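Local coordinates for protein HPV18 E7 (Human papillomavirus type 18, PDB 6IWD) that probably drives quiescent host cells from G1 into S phase so that the virus can use their DNA replication machinery, at residues D31-R34 with A35-L39. Numbering follows the deposited sequence.
Sequences DDLR and AFQQL
D31 to L39 run as continuous alpha-helix within helix 30-41, the amides of A35, F36, Q37 and Q38 each bonding back four residues to the carbonyls of D31, D32, L33 and R34; the straightest of the four, Q37 N to L33 O, measures 2.9 Å. On top of this backbone pattern sits one side-chain bond, R34 NH1 to Q37 OE1, at 3.0 Å. The donor arrives in the plane of the Q37 amide, on a lone pair of OE1, while OE1 lies about 21° out of the guanidinium plane; the two flat groups are turned only 24° from each other. Two bends in the R34 chain, at chi2 and chi3, swing NH1 round to Q37 and leave CD 3.4 Å from OE1. L33 packs against the face of the Q37 amide, its CG 4.0 Å from NE2. L33 and F36 face M11 of strand 7-14, part of the hydrophobic packing of the E7 zinc-binding domain, whereas D32 bonds to N42 and T43 of the second subunit. Toward a chain of another protein, R34 NH1 also makes a salt bridge to an acidic side chain and NH2 a hydrogen bond to a polar one; Q37 NE2 bonds to a polar side chain there too. The intrahelical bond therefore probably helps steady both groups for partner binding, with Q37 OE1 accepting from the arginine and NE2 donating outward.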
loop_
_atom_site.group_PDB
_atom_site.type_symbol
_atom_site.label_atom_id
_atom_site.label_comp_id
_atom_site.label_asym_id
_atom_site.label_seq_id
_atom_site.Cartn_x
_atom_site.Cartn_y
_atom_site.Cartn_z
ATOM N N ASP B 31 -2.879 9.627 -3.087
ATOM C CA ASP B 31 -3.206 8.417 -2.334
ATOM C C ASP B 31 -2.114 7.364 -2.466
ATOM O O ASP B 31 -1.799 6.664 -1.492
ATOM C CB ASP B 31 -4.540 7.832 -2.791
ATOM C CG ASP B 31 -5.731 8.650 -2.336
ATOM O OD1 ASP B 31 -5.565 9.554 -1.483
ATOM O OD2 ASP B 31 -6.844 8.374 -2.834
ATOM N N ASP B 32 -1.547 7.204 -3.666
ATOM C CA ASP B 32 -0.498 6.194 -3.809
ATOM C C ASP B 32 0.793 6.644 -3.134
ATOM O O ASP B 32 1.555 5.809 -2.630
ATOM C CB ASP B 32 -0.258 5.865 -5.286
ATOM C CG ASP B 32 -1.389 5.017 -5.901
ATOM O OD1 ASP B 32 -2.052 4.230 -5.179
ATOM O OD2 ASP B 32 -1.614 5.140 -7.124
ATOM N N LEU B 33 1.036 7.956 -3.080
ATOM C CA LEU B 33 2.174 8.460 -2.322
ATOM C C LEU B 33 2.027 8.123 -0.842
ATOM O O LEU B 33 2.975 7.651 -0.207
ATOM C CB LEU B 33 2.324 9.972 -2.528
ATOM C CG LEU B 33 3.367 10.600 -1.591
ATOM C CD1 LEU B 33 4.753 10.051 -1.855
ATOM C CD2 LEU B 33 3.376 12.122 -1.698
ATOM N N ARG B 34 0.840 8.365 -0.270
ATOM C CA ARG B 34 0.627 8.048 1.144
ATOM C C ARG B 34 0.805 6.558 1.398
ATOM O O ARG B 34 1.427 6.157 2.392
ATOM C CB ARG B 34 -0.773 8.484 1.586
ATOM C CG ARG B 34 -0.964 8.467 3.094
ATOM C CD ARG B 34 -0.211 9.621 3.710
ATOM N NE ARG B 34 -0.921 10.868 3.454
ATOM C CZ ARG B 34 -0.349 12.062 3.327
ATOM N NH1 ARG B 34 0.969 12.208 3.391
ATOM N NH2 ARG B 34 -1.113 13.112 3.096
ATOM N N ALA B 35 0.263 5.724 0.503
ATOM C CA ALA B 35 0.399 4.279 0.658
ATOM C C ALA B 35 1.863 3.853 0.638
ATOM O O ALA B 35 2.271 2.960 1.391
ATOM C CB ALA B 35 -0.391 3.568 -0.441
ATOM N N PHE B 36 2.661 4.477 -0.233
ATOM C CA PHE B 36 4.092 4.203 -0.321
ATOM C C PHE B 36 4.818 4.637 0.952
ATOM O O PHE B 36 5.644 3.889 1.492
ATOM C CB PHE B 36 4.645 4.920 -1.559
ATOM C CG PHE B 36 6.092 4.615 -1.886
ATOM C CD1 PHE B 36 6.618 3.344 -1.738
ATOM C CD2 PHE B 36 6.902 5.609 -2.422
ATOM C CE1 PHE B 36 7.958 3.083 -2.062
ATOM C CE2 PHE B 36 8.230 5.351 -2.757
ATOM C CZ PHE B 36 8.753 4.090 -2.582
ATOM N N GLN B 37 4.514 5.844 1.449
ATOM C CA GLN B 37 5.043 6.294 2.740
ATOM C C GLN B 37 4.731 5.285 3.848
ATOM O O GLN B 37 5.608 4.915 4.634
ATOM C CB GLN B 37 4.469 7.680 3.074
ATOM C CG GLN B 37 4.985 8.802 2.176
ATOM C CD GLN B 37 4.221 10.113 2.353
ATOM O OE1 GLN B 37 3.050 10.124 2.748
ATOM N NE2 GLN B 37 4.888 11.228 2.052
ATOM N N GLN B 38 3.486 4.797 3.896
ATOM C CA GLN B 38 3.100 3.846 4.938
ATOM C C GLN B 38 3.929 2.559 4.875
ATOM O O GLN B 38 4.227 1.963 5.921
ATOM C CB GLN B 38 1.596 3.545 4.825
ATOM C CG GLN B 38 1.051 2.585 5.890
ATOM C CD GLN B 38 1.267 3.101 7.312
ATOM O OE1 GLN B 38 0.913 4.227 7.628
ATOM N NE2 GLN B 38 1.854 2.273 8.166
ATOM N N LEU B 39 4.342 2.137 3.673
ATOM C CA LEU B 39 5.148 0.917 3.568
ATOM C C LEU B 39 6.485 1.065 4.287
ATOM O O LEU B 39 6.983 0.099 4.876
ATOM C CB LEU B 39 5.360 0.542 2.096
ATOM C CG LEU B 39 4.084 0.151 1.350
ATOM C CD1 LEU B 39 4.374 -0.364 -0.076
ATOM C CD2 LEU B 39 3.312 -0.886 2.149
#